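Side-chain contacts in Phikz039 (Pseudomonas phage phikz, PDB 3ZBQ), which is a phage-encoded member of the tubulin/FtsZ family, PhuZ, a cytoskeletal-type protein that holds guanosine-5'-diphosphate in its nucleotide pocket: residues 10-15 against 114-119; 189-194 against 274-279; 215-220 against 257-262. All blocks are in the same frame, centred on the assembly; numbering follows the deposited sequence.

Contact 1 (10-15 against 114-119); sequences YFCGGA and PSLVSH. With GDP (guanosine-5'-diphosphate), chain B.
Leu-116 reaches from helix 109-122 to strand 7-12 with a single methyl, CD1, which meets two side chains at once. Leu-116 CD1 lies 3.9 Å from Cys-12 SG and 4.0 Å from Tyr-10 CD2, approaching the tyrosine ring obliquely. These apolar touches suit their residues: leucine is long enough to span from helix to sheet, while the small thiol of Cys-12 fills its share of the interface without asking for a polar partner. With CG anti to its carbonyl carbon (chi1 -60°), Tyr-10 brings CD2 of its ring beside the leucine and sends OH onward to a hydrogen bond with Phe-92 O. Helix 85-91 adds Ile-85 against Leu-116. This is the nucleotide-binding half of the tubulin/FtsZ fold, a Rossmann-like parallel sheet flanked by helices, in which the first strand turns into a helix at the phosphates. There the interactions become polar. Gly-14 N gives GDP O1B a nearly straight bond of 2.8 Å (169°), and Ala-15 N binds GDP O2A at 2.9 Å. Glycine fits at 13 and 14 because a beta carbon would run into phosphate oxygens, and Gly-13 has a positive phi besides.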
# COMPACT_ATOMS: atom_id res chain seq x y z
N TYR A 10 8.85 2.33 4.12
CA TYR A 10 8.98 3.22 2.96
C TYR A 10 7.68 3.98 2.77
O TYR A 10 6.66 3.39 2.38
CB TYR A 10 9.28 2.41 1.69
CG TYR A 10 10.55 1.58 1.73
CD1 TYR A 10 10.57 0.32 2.31
CD2 TYR A 10 11.73 2.05 1.15
CE1 TYR A 10 11.73 -0.45 2.32
CE2 TYR A 10 12.89 1.29 1.16
CZ TYR A 10 12.88 0.04 1.75
OH TYR A 10 14.04 -0.70 1.77
N PHE A 11 7.72 5.29 3.01
CA PHE A 11 6.55 6.15 2.83
C PHE A 11 6.66 6.80 1.45
O PHE A 11 7.60 7.55 1.20
CB PHE A 11 6.50 7.23 3.91
CG PHE A 11 6.18 6.71 5.30
CD1 PHE A 11 4.92 6.20 5.58
CD2 PHE A 11 7.14 6.73 6.30
CE1 PHE A 11 4.62 5.71 6.85
CE2 PHE A 11 6.85 6.25 7.58
CZ PHE A 11 5.60 5.73 7.85
N CYS A 12 5.70 6.52 0.57
CA CYS A 12 5.79 6.92 -0.83
C CYS A 12 4.64 7.80 -1.27
O CYS A 12 3.46 7.49 -1.01
CB CYS A 12 5.87 5.69 -1.75
SG CYS A 12 7.08 4.45 -1.26
N GLY A 13 4.97 8.87 -1.97
CA GLY A 13 3.97 9.80 -2.48
C GLY A 13 3.34 10.61 -1.37
O GLY A 13 3.72 10.47 -0.21
N GLY A 14 2.36 11.44 -1.71
CA GLY A 14 1.73 12.33 -0.74
C GLY A 14 1.10 11.64 0.45
O GLY A 14 1.39 11.98 1.60
N ALA A 15 0.25 10.65 0.19
CA ALA A 15 -0.43 9.95 1.26
C ALA A 15 0.60 9.31 2.18
O ALA A 15 0.44 9.32 3.39
CB ALA A 15 -1.39 8.90 0.72
N PRO A 114 4.62 0.15 -5.35
CA PRO A 114 4.63 -1.19 -5.94
C PRO A 114 5.95 -1.52 -6.64
O PRO A 114 6.35 -2.69 -6.65
CB PRO A 114 3.48 -1.14 -6.95
CG PRO A 114 2.51 -0.16 -6.33
CD PRO A 114 3.41 0.91 -5.72
N SER A 115 6.63 -0.53 -7.21
CA SER A 115 7.95 -0.79 -7.80
C SER A 115 8.97 -1.20 -6.76
O SER A 115 9.80 -2.08 -7.01
CB SER A 115 8.46 0.41 -8.58
OG SER A 115 7.58 0.73 -9.64
N LEU A 116 8.92 -0.57 -5.58
CA LEU A 116 9.80 -0.96 -4.49
C LEU A 116 9.45 -2.36 -4.00
O LEU A 116 10.34 -3.16 -3.76
CB LEU A 116 9.76 0.03 -3.33
CG LEU A 116 10.54 1.33 -3.53
CD1 LEU A 116 10.10 2.40 -2.53
CD2 LEU A 116 12.04 1.08 -3.41
N VAL A 117 8.15 -2.66 -3.88
CA VAL A 117 7.74 -4.00 -3.44
C VAL A 117 8.27 -5.05 -4.40
O VAL A 117 8.80 -6.09 -3.99
CB VAL A 117 6.20 -4.12 -3.37
CG1 VAL A 117 5.81 -5.56 -3.01
CG2 VAL A 117 5.66 -3.17 -2.34
N SER A 118 8.14 -4.77 -5.70
CA SER A 118 8.61 -5.70 -6.72
C SER A 118 10.11 -5.93 -6.61
O SER A 118 10.58 -7.08 -6.61
CB SER A 118 8.26 -5.20 -8.11
OG SER A 118 8.61 -6.18 -9.08
N HIS A 119 10.86 -4.84 -6.50
CA HIS A 119 12.31 -4.93 -6.39
C HIS A 119 12.70 -5.69 -5.14
O HIS A 119 13.54 -6.59 -5.18
CB HIS A 119 12.94 -3.54 -6.36
CG HIS A 119 14.44 -3.56 -6.32
ND1 HIS A 119 15.20 -3.47 -7.46
CD2 HIS A 119 15.30 -3.68 -5.29
CE1 HIS A 119 16.48 -3.52 -7.13
NE2 HIS A 119 16.57 -3.65 -5.82
PB GDP B . 0.62 10.81 -5.01
O1B GDP B . 1.50 11.84 -4.35
O2B GDP B . 0.99 9.41 -4.55
O3B GDP B . 0.68 10.89 -6.52
O3A GDP B . -0.93 11.04 -4.63
PA GDP B . -1.50 11.36 -3.16
O1A GDP B . -1.03 12.65 -2.53
O2A GDP B . -1.27 10.18 -2.25
O5' GDP B . -3.07 11.50 -3.46
C5' GDP B . -3.79 10.46 -4.12
C4' GDP B . -5.07 10.18 -3.33
O4' GDP B . -4.73 9.58 -2.08
C3' GDP B . -5.86 11.42 -2.98
O3' GDP B . -6.77 11.75 -4.04
C2' GDP B . -6.59 11.00 -1.72
O2' GDP B . -7.75 10.24 -2.07
C1' GDP B . -5.66 10.00 -1.07
N9 GDP B . -4.85 10.60 0.02
C8 GDP B . -3.83 11.47 -0.09
N7 GDP B . -3.33 11.78 1.14
C5 GDP B . -4.03 11.07 2.05
C6 GDP B . -4.04 10.92 3.52
O6 GDP B . -3.21 11.53 4.25
N1 GDP B . -4.95 10.07 4.05
C2 GDP B . -5.84 9.40 3.30
N2 GDP B . -6.74 8.57 3.89
N3 GDP B . -5.89 9.49 1.95
C4 GDP B . -5.03 10.30 1.30

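Contact 2 (189-194 against 274-279); sequences LVILFN and DQMHFV
Leu-192, in the last turn of helix 175-192, lies against the ring of Phe-278 along its whole length. Leu-192 CB starts at the far end of the ring, 3.8 Å from Phe-278 CZ. CG comes next, nearest Phe-278 CE1, and the branches then part: Leu-192 CD1 stays beside that rim, 3.9 Å from Phe-278 CE1, while CD2 moves over the face. Leu-192 CD2 makes a CH-pi contact, 3.6 Å from the centroid of the Phe-278 ring and 16° off the ring normal, and sits closest to Phe-278 CG, at 3.5 Å. The two side chains point opposite ways, so the ring runs back under the leucine from its tip toward its base. The forked end of Leu-192 thus sets one methyl over the flat ring and the other beside its rim, with no polar group to satisfy on either side chain.

One turn earlier Leu-189 points its CB away, yet its end returns to the ring, Leu-189 CD2 lying 3.7 Å from Phe-278 CD2 in an oblique approach. Met-276 bends at chi3 (-60°), which turns the terminal methyl CE of this flexible residue to Ile-191 CG2 at 4.1 Å, the two side chains lying roughly perpendicular. Leu-224 of strand 222-227 touches both Leu-189 and Phe-278. Such apolar packing joins the long central helix of the tubulin/FtsZ fold, here 175-192, to the sheet of the C-terminal domain.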
# COMPACT_ATOMS: atom_id res chain seq x y z
N LEU A 189 2.01 -3.63 13.34
CA LEU A 189 3.01 -4.29 12.51
C LEU A 189 4.43 -4.13 13.07
O LEU A 189 5.19 -5.10 13.14
CB LEU A 189 2.93 -3.77 11.07
CG LEU A 189 1.74 -4.30 10.25
CD1 LEU A 189 1.73 -3.65 8.86
CD2 LEU A 189 1.77 -5.83 10.14
N VAL A 190 4.76 -2.91 13.48
CA VAL A 190 6.07 -2.65 14.08
C VAL A 190 6.30 -3.56 15.31
O VAL A 190 7.38 -4.13 15.47
CB VAL A 190 6.24 -1.17 14.45
CG1 VAL A 190 7.45 -0.98 15.34
CG2 VAL A 190 6.38 -0.33 13.18
N ILE A 191 5.28 -3.68 16.16
CA ILE A 191 5.35 -4.62 17.30
C ILE A 191 5.55 -6.07 16.83
O ILE A 191 6.43 -6.79 17.34
CB ILE A 191 4.08 -4.53 18.19
CG1 ILE A 191 3.99 -3.16 18.88
CG2 ILE A 191 4.05 -5.65 19.24
CD1 ILE A 191 2.67 -2.91 19.58
N LEU A 192 4.73 -6.50 15.88
CA LEU A 192 4.83 -7.87 15.36
C LEU A 192 6.25 -8.20 14.90
O LEU A 192 6.76 -9.29 15.16
CB LEU A 192 3.86 -8.11 14.19
CG LEU A 192 3.93 -9.52 13.57
CD1 LEU A 192 3.57 -10.59 14.61
CD2 LEU A 192 3.04 -9.63 12.33
N PHE A 193 6.89 -7.23 14.26
CA PHE A 193 8.19 -7.44 13.63
C PHE A 193 9.38 -7.07 14.52
O PHE A 193 10.53 -7.12 14.06
CB PHE A 193 8.27 -6.58 12.35
CG PHE A 193 7.27 -6.95 11.28
CD1 PHE A 193 6.78 -8.24 11.15
CD2 PHE A 193 6.84 -5.97 10.37
CE1 PHE A 193 5.86 -8.56 10.15
CE2 PHE A 193 5.93 -6.30 9.35
CZ PHE A 193 5.44 -7.59 9.24
N ASN A 194 9.14 -6.71 15.77
CA ASN A 194 10.23 -6.12 16.57
C ASN A 194 11.26 -7.13 17.12
O ASN A 194 12.26 -6.74 17.74
CB ASN A 194 9.69 -5.17 17.66
CG ASN A 194 9.06 -5.91 18.85
OD1 ASN A 194 9.23 -7.12 19.03
ND2 ASN A 194 8.34 -5.16 19.68
N ASP A 274 -4.45 -8.21 24.94
CA ASP A 274 -4.66 -9.63 25.16
C ASP A 274 -4.04 -10.39 24.00
O ASP A 274 -3.14 -11.21 24.17
CB ASP A 274 -6.16 -9.90 25.29
CG ASP A 274 -6.48 -11.38 25.30
OD1 ASP A 274 -5.67 -12.16 25.84
OD2 ASP A 274 -7.55 -11.74 24.77
N GLN A 275 -4.52 -10.11 22.79
CA GLN A 275 -3.98 -10.77 21.61
C GLN A 275 -4.13 -9.93 20.34
O GLN A 275 -5.00 -9.06 20.26
CB GLN A 275 -4.64 -12.14 21.44
CG GLN A 275 -6.15 -12.10 21.40
CD GLN A 275 -6.77 -13.46 21.59
OE1 GLN A 275 -6.79 -13.99 22.71
NE2 GLN A 275 -7.26 -14.05 20.51
N MET A 276 -3.24 -10.17 19.38
CA MET A 276 -3.35 -9.53 18.06
C MET A 276 -3.13 -10.59 17.00
O MET A 276 -2.29 -11.48 17.17
CB MET A 276 -2.30 -8.43 17.88
CG MET A 276 -2.56 -7.14 18.62
SD MET A 276 -1.49 -5.82 18.00
CE MET A 276 0.13 -6.49 18.34
N HIS A 277 -3.87 -10.50 15.91
CA HIS A 277 -3.75 -11.48 14.83
C HIS A 277 -3.53 -10.79 13.51
O HIS A 277 -4.15 -9.77 13.20
CB HIS A 277 -5.01 -12.35 14.75
CG HIS A 277 -5.36 -12.99 16.05
ND1 HIS A 277 -4.71 -14.11 16.52
CD2 HIS A 277 -6.26 -12.65 17.00
CE1 HIS A 277 -5.21 -14.44 17.70
NE2 HIS A 277 -6.16 -13.58 18.01
N PHE A 278 -2.63 -11.35 12.72
CA PHE A 278 -2.30 -10.77 11.44
C PHE A 278 -2.65 -11.82 10.42
O PHE A 278 -1.91 -12.77 10.21
CB PHE A 278 -0.82 -10.39 11.43
CG PHE A 278 -0.47 -9.37 12.49
CD1 PHE A 278 -0.25 -9.77 13.81
CD2 PHE A 278 -0.40 -8.02 12.18
CE1 PHE A 278 0.06 -8.83 14.80
CE2 PHE A 278 -0.09 -7.07 13.17
CZ PHE A 278 0.13 -7.48 14.48
N VAL A 279 -3.83 -11.67 9.81
CA VAL A 279 -4.44 -12.75 9.05
C VAL A 279 -4.37 -12.47 7.57
O VAL A 279 -4.92 -11.47 7.12
CB VAL A 279 -5.92 -12.96 9.45
CG1 VAL A 279 -6.47 -14.21 8.75
CG2 VAL A 279 -6.05 -13.11 10.95

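Contact 3 (215-220 against 257-262); sequences HDVPVQ and TVLTRT
The imidazole of His-215 is held on a face and at an edge by Leu-259 and Thr-260, where the loop before strand 222-227 meets the start of strand 260-265 and the residue before it in the C-terminal domain of this tubulin-like protein. Leu-259 CB sits 3.5 Å from the centroid of the His-215 ring, 8° off its normal, a CH-pi contact over the centre. At the edge, His-215 NE2 and Thr-260 OG1 share a 2.7 Å hydrogen bond that either may donate, with the hydroxyl lying in the ring plane. The two contacts would limit the rotation of the ring. Histidine suits the place, offering a flat aromatic face and a polar edge on one side chain.

Further along the loop, Val-217 CG1 meets Leu-259 CD1 at 3.7 Å, the two side chains running alongside one another, pointing opposite ways. In between, Asp-216 is the centre of an inverse gamma turn, a bend consistent with both neighbours reaching the same leucine. Phe-211 also touches Val-217, and backbone bonds to Ile-240 and Ile-242 hold Thr-260 beside strand 239-246. Thr-260 carries OG1 anti to its carbonyl carbon (chi1 -73°), which puts OG1 3.4 Å from His-215 CD2 as well.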
# COMPACT_ATOMS: atom_id res chain seq x y z
N HIS A 215 2.79 -24.20 0.29
CA HIS A 215 1.41 -24.53 -0.02
C HIS A 215 1.10 -24.34 -1.49
O HIS A 215 1.61 -23.42 -2.13
CB HIS A 215 0.43 -23.71 0.83
CG HIS A 215 0.67 -23.84 2.30
ND1 HIS A 215 0.31 -24.97 3.02
CD2 HIS A 215 1.26 -23.01 3.19
CE1 HIS A 215 0.66 -24.81 4.28
NE2 HIS A 215 1.24 -23.63 4.41
N ASP A 216 0.24 -25.21 -2.01
CA ASP A 216 -0.19 -25.13 -3.39
C ASP A 216 -1.27 -24.06 -3.51
O ASP A 216 -2.46 -24.38 -3.61
CB ASP A 216 -0.73 -26.49 -3.84
CG ASP A 216 -1.07 -26.52 -5.32
OD1 ASP A 216 -0.63 -25.60 -6.06
OD2 ASP A 216 -1.77 -27.46 -5.75
N VAL A 217 -0.85 -22.80 -3.46
CA VAL A 217 -1.76 -21.68 -3.62
C VAL A 217 -1.30 -20.82 -4.78
O VAL A 217 -0.11 -20.80 -5.11
CB VAL A 217 -1.83 -20.81 -2.33
CG1 VAL A 217 -2.56 -21.54 -1.24
CG2 VAL A 217 -0.43 -20.41 -1.88
N PRO A 218 -2.24 -20.11 -5.43
CA PRO A 218 -1.85 -19.25 -6.55
C PRO A 218 -0.92 -18.16 -6.05
O PRO A 218 -1.16 -17.60 -4.97
CB PRO A 218 -3.17 -18.62 -7.00
CG PRO A 218 -4.25 -19.50 -6.44
CD PRO A 218 -3.69 -20.07 -5.17
N VAL A 219 0.12 -17.85 -6.81
CA VAL A 219 0.97 -16.71 -6.48
C VAL A 219 0.28 -15.46 -7.02
O VAL A 219 0.31 -15.17 -8.21
CB VAL A 219 2.39 -16.86 -7.05
CG1 VAL A 219 3.20 -15.58 -6.81
CG2 VAL A 219 3.09 -18.05 -6.39
N GLN A 220 -0.37 -14.73 -6.11
CA GLN A 220 -1.24 -13.63 -6.49
C GLN A 220 -1.41 -12.68 -5.30
O GLN A 220 -0.90 -12.96 -4.22
CB GLN A 220 -2.61 -14.18 -6.91
CG GLN A 220 -3.38 -14.77 -5.76
CD GLN A 220 -4.73 -15.36 -6.16
OE1 GLN A 220 -5.07 -15.40 -7.34
NE2 GLN A 220 -5.48 -15.82 -5.17
N THR A 257 -9.25 -23.44 10.80
CA THR A 257 -8.40 -24.12 9.84
C THR A 257 -7.61 -23.10 9.01
O THR A 257 -8.18 -22.13 8.50
CB THR A 257 -9.23 -24.98 8.88
OG1 THR A 257 -10.05 -25.88 9.64
CG2 THR A 257 -8.33 -25.77 7.97
N VAL A 258 -6.31 -23.31 8.89
CA VAL A 258 -5.43 -22.34 8.24
C VAL A 258 -4.22 -23.08 7.70
O VAL A 258 -3.85 -24.15 8.22
CB VAL A 258 -5.05 -21.20 9.23
CG1 VAL A 258 -4.08 -21.69 10.30
CG2 VAL A 258 -4.47 -20.00 8.49
N LEU A 259 -3.60 -22.55 6.65
CA LEU A 259 -2.49 -23.29 6.01
C LEU A 259 -1.18 -23.15 6.77
O LEU A 259 -0.49 -24.14 7.02
CB LEU A 259 -2.31 -22.87 4.55
CG LEU A 259 -3.58 -22.98 3.69
CD1 LEU A 259 -3.28 -22.65 2.24
CD2 LEU A 259 -4.16 -24.39 3.80
N THR A 260 -0.84 -21.92 7.14
CA THR A 260 0.32 -21.64 7.97
C THR A 260 -0.10 -20.84 9.21
O THR A 260 -0.90 -19.91 9.12
CB THR A 260 1.42 -20.90 7.17
OG1 THR A 260 2.04 -21.81 6.26
CG2 THR A 260 2.50 -20.32 8.09
N ARG A 261 0.41 -21.24 10.37
CA ARG A 261 0.17 -20.49 11.60
C ARG A 261 1.48 -20.32 12.36
O ARG A 261 2.26 -21.27 12.51
CB ARG A 261 -0.88 -21.18 12.48
CG ARG A 261 -1.19 -20.45 13.81
CD ARG A 261 -2.38 -21.06 14.55
NE ARG A 261 -2.77 -20.25 15.71
CZ ARG A 261 -2.41 -20.50 16.96
NH1 ARG A 261 -1.67 -21.56 17.26
NH2 ARG A 261 -2.82 -19.68 17.93
N THR A 262 1.74 -19.11 12.83
CA THR A 262 2.88 -18.90 13.70
C THR A 262 2.45 -18.02 14.86
O THR A 262 1.57 -17.16 14.72
CB THR A 262 4.08 -18.31 12.91
OG1 THR A 262 5.27 -18.38 13.70
CG2 THR A 262 3.81 -16.86 12.51

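All three contacts reach the same mixed sheet, but at different depths. Contacts 1 and 2 are buried helix-to-strand packings, with centres about 22 Å apart, whereas contact 3 joins a loop to one of the two outermost strands at the surface. Contact 1 belongs to the parallel, nucleotide-binding part and combines sparse apolar touches with backbone bonds to phosphate; contact 2 is larger and entirely apolar across its interface. Contact 3 is mixed, adding a side-chain hydrogen bond to its CH-pi and apolar touches. Both its segments fall between those of contact 2 in sequence, and strands 260-265 and 275-281 are consecutive but flank strand 239-246.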